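Local coordinates for protein glycerate dehydrogenase/glyoxylate reductase (Thermus thermophilus, PDB 2CUK) that probably reduces hydroxypyruvate and glyoxylate with a nicotinamide cofactor, as a member of the D-isomer specific 2-hydroxyacid dehydrogenase family, at residues 4-9 / 48-53; 8-13 / 285-290. One frame throughout, in Å; residues are numbered along the deposited sequence.

Contact 1: residues 4-9 / 48-53; sequences LVTRTL and IPTVED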
ATOM      1  N   LEU A   4      27.231  25.479   0.378  1.00 29.09           N
ATOM      2  CA  LEU A   4      27.024  24.618  -0.776  1.00 28.93           C
ATOM      3  C   LEU A   4      26.061  23.474  -0.463  1.00 28.76           C
ATOM      4  O   LEU A   4      26.270  22.711   0.481  1.00 27.90           O
ATOM      5  CB  LEU A   4      28.357  24.043  -1.258  1.00 27.89           C
ATOM      6  CG  LEU A   4      28.282  23.055  -2.426  1.00 30.41           C
ATOM      7  CD1 LEU A   4      27.643  23.729  -3.633  1.00 32.20           C
ATOM      8  CD2 LEU A   4      29.673  22.560  -2.769  1.00 31.11           C
ATOM      9  N   VAL A   5      25.001  23.379  -1.260  1.00 28.41           N
ATOM     10  CA  VAL A   5      24.000  22.329  -1.115  1.00 27.51           C
ATOM     11  C   VAL A   5      24.146  21.501  -2.387  1.00 27.65           C
ATOM     12  O   VAL A   5      23.891  21.990  -3.488  1.00 26.73           O
ATOM     13  CB  VAL A   5      22.578  22.921  -1.026  1.00 28.13           C
ATOM     14  CG1 VAL A   5      21.580  21.829  -0.665  1.00 27.54           C
ATOM     15  CG2 VAL A   5      22.545  24.040   0.007  1.00 26.54           C
ATOM     16  N   THR A   6      24.568  20.249  -2.226  1.00 26.33           N
ATOM     17  CA  THR A   6      24.816  19.358  -3.354  1.00 26.43           C
ATOM     18  C   THR A   6      23.632  18.975  -4.237  1.00 25.71           C
ATOM     19  O   THR A   6      23.829  18.444  -5.329  1.00 26.77           O
ATOM     20  CB  THR A   6      25.501  18.069  -2.881  1.00 26.50           C
ATOM     21  OG1 THR A   6      24.629  17.362  -1.990  1.00 24.03           O
ATOM     22  CG2 THR A   6      26.806  18.405  -2.155  1.00 27.54           C
ATOM     23  N   ARG A   7      22.413  19.236  -3.776  1.00 25.19           N
ATOM     24  CA  ARG A   7      21.218  18.912  -4.558  1.00 25.49           C
ATOM     25  C   ARG A   7      20.095  19.894  -4.251  1.00 24.77           C
ATOM     26  O   ARG A   7      20.076  20.512  -3.188  1.00 24.72           O
ATOM     27  CB  ARG A   7      20.725  17.496  -4.237  1.00 24.33           C
ATOM     28  CG  ARG A   7      21.687  16.376  -4.580  1.00 23.93           C
ATOM     29  CD  ARG A   7      21.890  16.222  -6.082  1.00 23.59           C
ATOM     30  NE  ARG A   7      22.676  15.026  -6.377  1.00 25.80           N
ATOM     31  CZ  ARG A   7      23.928  14.834  -5.973  1.00 27.11           C
ATOM     32  NH1 ARG A   7      24.550  15.768  -5.261  1.00 26.24           N
ATOM     33  NH2 ARG A   7      24.553  13.699  -6.256  1.00 26.18           N
ATOM     34  N   THR A   8      19.155  20.035  -5.183  1.00 24.80           N
ATOM     35  CA  THR A   8      18.021  20.923  -4.967  1.00 23.80           C
ATOM     36  C   THR A   8      17.118  20.270  -3.923  1.00 23.91           C
ATOM     37  O   THR A   8      16.942  19.050  -3.919  1.00 22.08           O
ATOM     38  CB  THR A   8      17.229  21.148  -6.261  1.00 25.09           C
ATOM     39  OG1 THR A   8      16.922  19.884  -6.859  1.00 26.55           O
ATOM     40  CG2 THR A   8      18.040  21.983  -7.241  1.00 26.70           C
ATOM     41  N   LEU A   9      16.548  21.081  -3.040  1.00 22.80           N
ATOM     42  CA  LEU A   9      15.692  20.567  -1.977  1.00 24.11           C
ATOM     43  C   LEU A   9      14.265  21.090  -2.079  1.00 25.62           C
ATOM     44  O   LEU A   9      14.033  22.197  -2.564  1.00 27.50           O
ATOM     45  CB  LEU A   9      16.263  20.953  -0.609  1.00 22.31           C
ATOM     46  CG  LEU A   9      17.735  20.626  -0.335  1.00 23.46           C
ATOM     47  CD1 LEU A   9      18.100  21.112   1.062  1.00 22.29           C
ATOM     48  CD2 LEU A   9      17.978  19.124  -0.462  1.00 21.85           C
ATOM     49  N   ILE A  48      25.880  21.081   2.807  1.00 26.48           N
ATOM     50  CA  ILE A  48      24.731  20.203   3.028  1.00 24.41           C
ATOM     51  C   ILE A  48      24.747  19.172   1.904  1.00 24.13           C
ATOM     52  O   ILE A  48      24.240  19.424   0.811  1.00 23.88           O
ATOM     53  CB  ILE A  48      23.394  20.965   2.973  1.00 25.68           C
ATOM     54  CG1 ILE A  48      23.368  22.056   4.044  1.00 25.37           C
ATOM     55  CG2 ILE A  48      22.238  19.985   3.186  1.00 23.95           C
ATOM     56  CD1 ILE A  48      22.184  22.988   3.942  1.00 25.50           C
ATOM     57  N   PRO A  49      25.344  17.997   2.157  1.00 22.27           N
ATOM     58  CA  PRO A  49      25.432  16.925   1.165  1.00 21.98           C
ATOM     59  C   PRO A  49      24.308  15.910   1.293  1.00 22.24           C
ATOM     60  O   PRO A  49      23.465  16.013   2.190  1.00 20.99           O
ATOM     61  CB  PRO A  49      26.781  16.303   1.480  1.00 21.83           C
ATOM     62  CG  PRO A  49      26.754  16.303   2.986  1.00 21.45           C
ATOM     63  CD  PRO A  49      26.155  17.668   3.346  1.00 21.34           C
ATOM     64  N   THR A  50      24.315  14.934   0.386  1.00 22.47           N
ATOM     65  CA  THR A  50      23.337  13.850   0.368  1.00 23.07           C
ATOM     66  C   THR A  50      24.115  12.539   0.415  1.00 24.27           C
ATOM     67  O   THR A  50      25.347  12.545   0.372  1.00 22.90           O
ATOM     68  CB  THR A  50      22.471  13.855  -0.922  1.00 23.93           C
ATOM     69  OG1 THR A  50      23.306  13.628  -2.065  1.00 25.42           O
ATOM     70  CG2 THR A  50      21.741  15.177  -1.078  1.00 21.36           C
ATOM     71  N   VAL A  51      23.400  11.422   0.508  1.00 24.16           N
ATOM     72  CA  VAL A  51      24.039  10.111   0.554  1.00 26.17           C
ATOM     73  C   VAL A  51      24.810   9.794  -0.728  1.00 26.94           C
ATOM     74  O   VAL A  51      25.643   8.887  -0.745  1.00 27.43           O
ATOM     75  CB  VAL A  51      22.999   8.984   0.789  1.00 25.60           C
ATOM     76  CG1 VAL A  51      22.380   9.126   2.174  1.00 26.41           C
ATOM     77  CG2 VAL A  51      21.918   9.035  -0.285  1.00 25.38           C
ATOM     78  N   GLU A  52      24.537  10.545  -1.793  1.00 27.95           N
ATOM     79  CA  GLU A  52      25.199  10.335  -3.082  1.00 30.46           C
ATOM     80  C   GLU A  52      26.523  11.091  -3.210  1.00 31.03           C
ATOM     81  O   GLU A  52      27.206  10.977  -4.229  1.00 30.98           O
ATOM     82  CB  GLU A  52      24.276  10.768  -4.228  1.00 32.31           C
ATOM     83  CG  GLU A  52      22.966   9.996  -4.326  1.00 36.30           C
ATOM     84  CD  GLU A  52      23.133   8.623  -4.949  1.00 38.93           C
ATOM     85  OE1 GLU A  52      24.035   7.874  -4.516  1.00 42.04           O
ATOM     86  OE2 GLU A  52      22.353   8.288  -5.867  1.00 38.20           O
ATOM     87  N   ASP A  53      26.879  11.863  -2.187  1.00 30.06           N
ATOM     88  CA  ASP A  53      28.117  12.641  -2.208  1.00 30.37           C
ATOM     89  C   ASP A  53      29.140  12.079  -1.227  1.00 32.60           C
ATOM     90  O   ASP A  53      28.873  11.989  -0.028  1.00 33.37           O
ATOM     91  CB  ASP A  53      27.839  14.100  -1.842  1.00 27.90           C
ATOM     92  CG  ASP A  53      26.736  14.718  -2.679  1.00 27.95           C
ATOM     93  OD1 ASP A  53      26.916  14.853  -3.909  1.00 24.99           O
ATOM     94  OD2 ASP A  53      25.686  15.070  -2.098  1.00 27.02           O
TER
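Asp53 OD2 accepts three hydrogen bonds, from Thr6 OG1 at 2.5 Å and from Thr50 N and OG1 across a type I turn, in the loops at the C-terminal ends of strands 2-5 and 46-48, neighbours in the parallel alpha/beta sheet of the domain's N-terminal part. The amide uses the anti lone pair; both threonine hydroxyls, aimed by chi1 63° between backbone N and carbonyl carbon, come from above the carboxylate plane. Asp53 OD1 offers its syn lone pair to Arg7 NH1 in a salt bridge of 2.9 Å, the planes 68° apart. NH1 also donates to Thr6 O, and these two bonds hold the guanidinium, whose chain bends at chi2 (-67°). The four donors satisfy the buried carboxylate and would probably keep it ionised. Glu52, its CB by Arg7 NH2, turns its carboxylate away, and OE2 accepts a hydrogen bond from Trp132 N of the second subunit. Behind this polar cluster Ile48 N donates to Leu4 O, almost along the C=O axis, and Thr6 N to Ile48 O. The branched Val5 and Ile48 meet through CG2 and CD1. Thr50 OG1 sits over one guanidinium face, leaving Thr50 CG2 to touch Arg7 CG at 3.7 Å.

Contact 2: residues 8-13 / 285-290; sequences TLPGKA and TRERMA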
ATOM      1  N   THR A   8      19.155  20.035  -5.183  1.00 24.80           N
ATOM      2  CA  THR A   8      18.021  20.923  -4.967  1.00 23.80           C
ATOM      3  C   THR A   8      17.118  20.270  -3.923  1.00 23.91           C
ATOM      4  O   THR A   8      16.942  19.050  -3.919  1.00 22.08           O
ATOM      5  CB  THR A   8      17.229  21.148  -6.261  1.00 25.09           C
ATOM      6  OG1 THR A   8      16.922  19.884  -6.859  1.00 26.55           O
ATOM      7  CG2 THR A   8      18.040  21.983  -7.241  1.00 26.70           C
ATOM      8  N   LEU A   9      16.548  21.081  -3.040  1.00 22.80           N
ATOM      9  CA  LEU A   9      15.692  20.567  -1.977  1.00 24.11           C
ATOM     10  C   LEU A   9      14.265  21.090  -2.079  1.00 25.62           C
ATOM     11  O   LEU A   9      14.033  22.197  -2.564  1.00 27.50           O
ATOM     12  CB  LEU A   9      16.263  20.953  -0.609  1.00 22.31           C
ATOM     13  CG  LEU A   9      17.735  20.626  -0.335  1.00 23.46           C
ATOM     14  CD1 LEU A   9      18.100  21.112   1.062  1.00 22.29           C
ATOM     15  CD2 LEU A   9      17.978  19.124  -0.462  1.00 21.85           C
ATOM     16  N   PRO A  10      13.289  20.294  -1.617  1.00 23.88           N
ATOM     17  CA  PRO A  10      11.882  20.687  -1.659  1.00 25.07           C
ATOM     18  C   PRO A  10      11.584  21.649  -0.517  1.00 25.69           C
ATOM     19  O   PRO A  10      12.192  21.557   0.552  1.00 26.52           O
ATOM     20  CB  PRO A  10      11.159  19.359  -1.498  1.00 24.62           C
ATOM     21  CG  PRO A  10      12.048  18.642  -0.526  1.00 23.85           C
ATOM     22  CD  PRO A  10      13.436  18.932  -1.069  1.00 23.71           C
ATOM     23  N   GLY A  11      10.651  22.569  -0.741  1.00 25.16           N
ATOM     24  CA  GLY A  11      10.313  23.527   0.296  1.00 26.58           C
ATOM     25  C   GLY A  11      11.234  24.732   0.257  1.00 26.70           C
ATOM     26  O   GLY A  11      12.124  24.811  -0.588  1.00 25.32           O
ATOM     27  N   LYS A  12      11.028  25.669   1.178  1.00 28.24           N
ATOM     28  CA  LYS A  12      11.842  26.877   1.224  1.00 30.89           C
ATOM     29  C   LYS A  12      12.690  27.005   2.486  1.00 30.64           C
ATOM     30  O   LYS A  12      13.021  28.115   2.904  1.00 30.74           O
ATOM     31  CB  LYS A  12      10.950  28.113   1.080  1.00 34.00           C
ATOM     32  CG  LYS A  12      10.387  28.311  -0.322  1.00 37.10           C
ATOM     33  CD  LYS A  12       9.541  29.574  -0.402  1.00 39.72           C
ATOM     34  CE  LYS A  12       9.225  29.939  -1.844  1.00 42.16           C
ATOM     35  NZ  LYS A  12      10.466  30.223  -2.626  1.00 44.15           N
ATOM     36  N   ALA A  13      13.054  25.874   3.081  1.00 29.73           N
ATOM     37  CA  ALA A  13      13.870  25.887   4.290  1.00 29.26           C
ATOM     38  C   ALA A  13      15.163  26.670   4.077  1.00 29.03           C
ATOM     39  O   ALA A  13      15.668  27.311   4.997  1.00 28.74           O
ATOM     40  CB  ALA A  13      14.187  24.455   4.726  1.00 29.37           C
ATOM     41  N   THR A 285       8.122  15.163   4.858  1.00 18.15           N
ATOM     42  CA  THR A 285       9.316  14.572   5.454  1.00 16.04           C
ATOM     43  C   THR A 285      10.575  15.184   4.835  1.00 15.79           C
ATOM     44  O   THR A 285      11.503  15.580   5.551  1.00 13.99           O
ATOM     45  CB  THR A 285       9.328  13.036   5.254  1.00 15.58           C
ATOM     46  OG1 THR A 285       8.260  12.457   6.015  1.00 20.03           O
ATOM     47  CG2 THR A 285      10.657  12.433   5.709  1.00 15.41           C
ATOM     48  N   ARG A 286      10.602  15.279   3.509  1.00 14.92           N
ATOM     49  CA  ARG A 286      11.760  15.843   2.821  1.00 14.60           C
ATOM     50  C   ARG A 286      11.949  17.340   3.117  1.00 16.34           C
ATOM     51  O   ARG A 286      13.082  17.829   3.171  1.00 13.45           O
ATOM     52  CB  ARG A 286      11.657  15.591   1.309  1.00 15.61           C
ATOM     53  CG  ARG A 286      11.879  14.117   0.901  1.00 15.46           C
ATOM     54  CD  ARG A 286      13.327  13.674   1.104  1.00 15.99           C
ATOM     55  NE  ARG A 286      13.523  12.238   0.866  1.00 17.99           N
ATOM     56  CZ  ARG A 286      13.497  11.654  -0.331  1.00 17.12           C
ATOM     57  NH1 ARG A 286      13.286  12.375  -1.426  1.00 16.92           N
ATOM     58  NH2 ARG A 286      13.676  10.342  -0.435  1.00 16.96           N
ATOM     59  N   GLU A 287      10.850  18.063   3.318  1.00 17.49           N
ATOM     60  CA  GLU A 287      10.944  19.486   3.631  1.00 20.06           C
ATOM     61  C   GLU A 287      11.434  19.618   5.068  1.00 20.90           C
ATOM     62  O   GLU A 287      12.232  20.498   5.389  1.00 22.79           O
ATOM     63  CB  GLU A 287       9.582  20.171   3.477  1.00 20.60           C
ATOM     64  CG  GLU A 287       8.975  20.036   2.084  1.00 24.47           C
ATOM     65  CD  GLU A 287       7.680  20.821   1.917  1.00 27.86           C
ATOM     66  OE1 GLU A 287       6.919  20.938   2.898  1.00 32.07           O
ATOM     67  OE2 GLU A 287       7.413  21.309   0.799  1.00 28.59           O
ATOM     68  N   ARG A 288      10.956  18.724   5.927  1.00 21.43           N
ATOM     69  CA  ARG A 288      11.343  18.714   7.330  1.00 21.95           C
ATOM     70  C   ARG A 288      12.835  18.404   7.448  1.00 21.14           C
ATOM     71  O   ARG A 288      13.538  18.995   8.268  1.00 22.08           O
ATOM     72  CB  ARG A 288      10.504  17.679   8.092  1.00 23.02           C
ATOM     73  CG  ARG A 288      10.864  17.514   9.564  1.00 27.86           C
ATOM     74  CD  ARG A 288      10.771  18.824  10.330  1.00 30.67           C
ATOM     75  NE  ARG A 288      11.164  18.651  11.727  1.00 33.23           N
ATOM     76  CZ  ARG A 288      11.503  19.646  12.539  1.00 34.26           C
ATOM     77  NH1 ARG A 288      11.500  20.897  12.097  1.00 35.07           N
ATOM     78  NH2 ARG A 288      11.857  19.389  13.791  1.00 35.02           N
ATOM     79  N   MET A 289      13.319  17.482   6.622  1.00 20.15           N
ATOM     80  CA  MET A 289      14.731  17.131   6.632  1.00 18.99           C
ATOM     81  C   MET A 289      15.567  18.363   6.300  1.00 18.60           C
ATOM     82  O   MET A 289      16.651  18.554   6.851  1.00 17.41           O
ATOM     83  CB  MET A 289      15.012  16.019   5.616  1.00 18.82           C
ATOM     84  CG  MET A 289      14.612  14.625   6.099  1.00 22.21           C
ATOM     85  SD  MET A 289      14.774  13.344   4.833  1.00 19.84           S
ATOM     86  CE  MET A 289      16.551  13.413   4.492  1.00 17.85           C
ATOM     87  N   ALA A 290      15.053  19.195   5.396  1.00 17.97           N
ATOM     88  CA  ALA A 290      15.746  20.413   4.993  1.00 19.37           C
ATOM     89  C   ALA A 290      15.802  21.399   6.159  1.00 20.31           C
ATOM     90  O   ALA A 290      16.839  22.012   6.403  1.00 20.05           O
ATOM     91  CB  ALA A 290      15.040  21.050   3.795  1.00 19.47           C
TER
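The Pro10 ring lies aslant the base of the Arg286 side chain where the loop after strand 2-5 runs past helix 283-301, and the ring makes the touch: Pro10 CG lies 3.6 Å from Arg286 CB. A rigid, compact ring suits a position pressed against the root of a long side chain. Arg286 has CG anti to its carbonyl carbon and bends at chi2 (-69°), so its guanidinium leads away from the loop to bond with Pro134 O of the second subunit and with Ser280.

One turn further along the helix, Ala290 directs its methyl at the loop. The Ala13 methyl points at the flank of the Ala290 methyl, 3.6 Å CB to CB, and also lies over Ala290 C, while Leu9 adds CD1 at 4.1 Å from Ala290 CB. Small residues on both sides let the backbones come close, with the CA atoms of Ala13 and Ala290 5.8 Å apart.

Glu287 lies alongside the loop, its chain extended beyond CG (chi2 -175°). Its CG rests 3.9 Å from Pro10 O, and OE2 reaches 3.7 Å from Gly11 CA. Gly11 has a positive phi of 86°, and at these backbone angles a side chain would strike the preceding carbonyl oxygen; a CB would also crowd Glu287 CG. An alanine at Glu287 would probably loosen the packing against Pro10 and Gly11, since CG and the carboxylate that lie along them would be gone.

Tyr72 links the two sides further, touching Pro10 while its hydroxyl bonds to Arg286 O. No hydrogen bond joins the loop directly to this part of the helix: the ring, the methyls and the Glu287 methylene supply apolar contact, and the charged ends lie at its margin, the Arg286 guanidinium serving the second subunit and Ser280.

Overall arrangement
From the N terminus, strand 2-5 runs into the loop that serves both contacts: residues 4-9 take part in contact 1, and residues 8-13 in contact 2, with Thr8 and Leu9 common to both. Contact 1 closes a short loop of 38 residues, which contains strand 23-26 and helix 34-41, and joins the ends of strands 2-5 and 46-48 and the loops that leave them. Contact 2 spans 271 residues and lays helix 283-301, near the C terminus, against the first of those loops. Both closures start from the same stretch, the shorter loop ending at 48-53 well inside the span of the longer one. Their centres are about 12 Å apart, and both touch the second subunit.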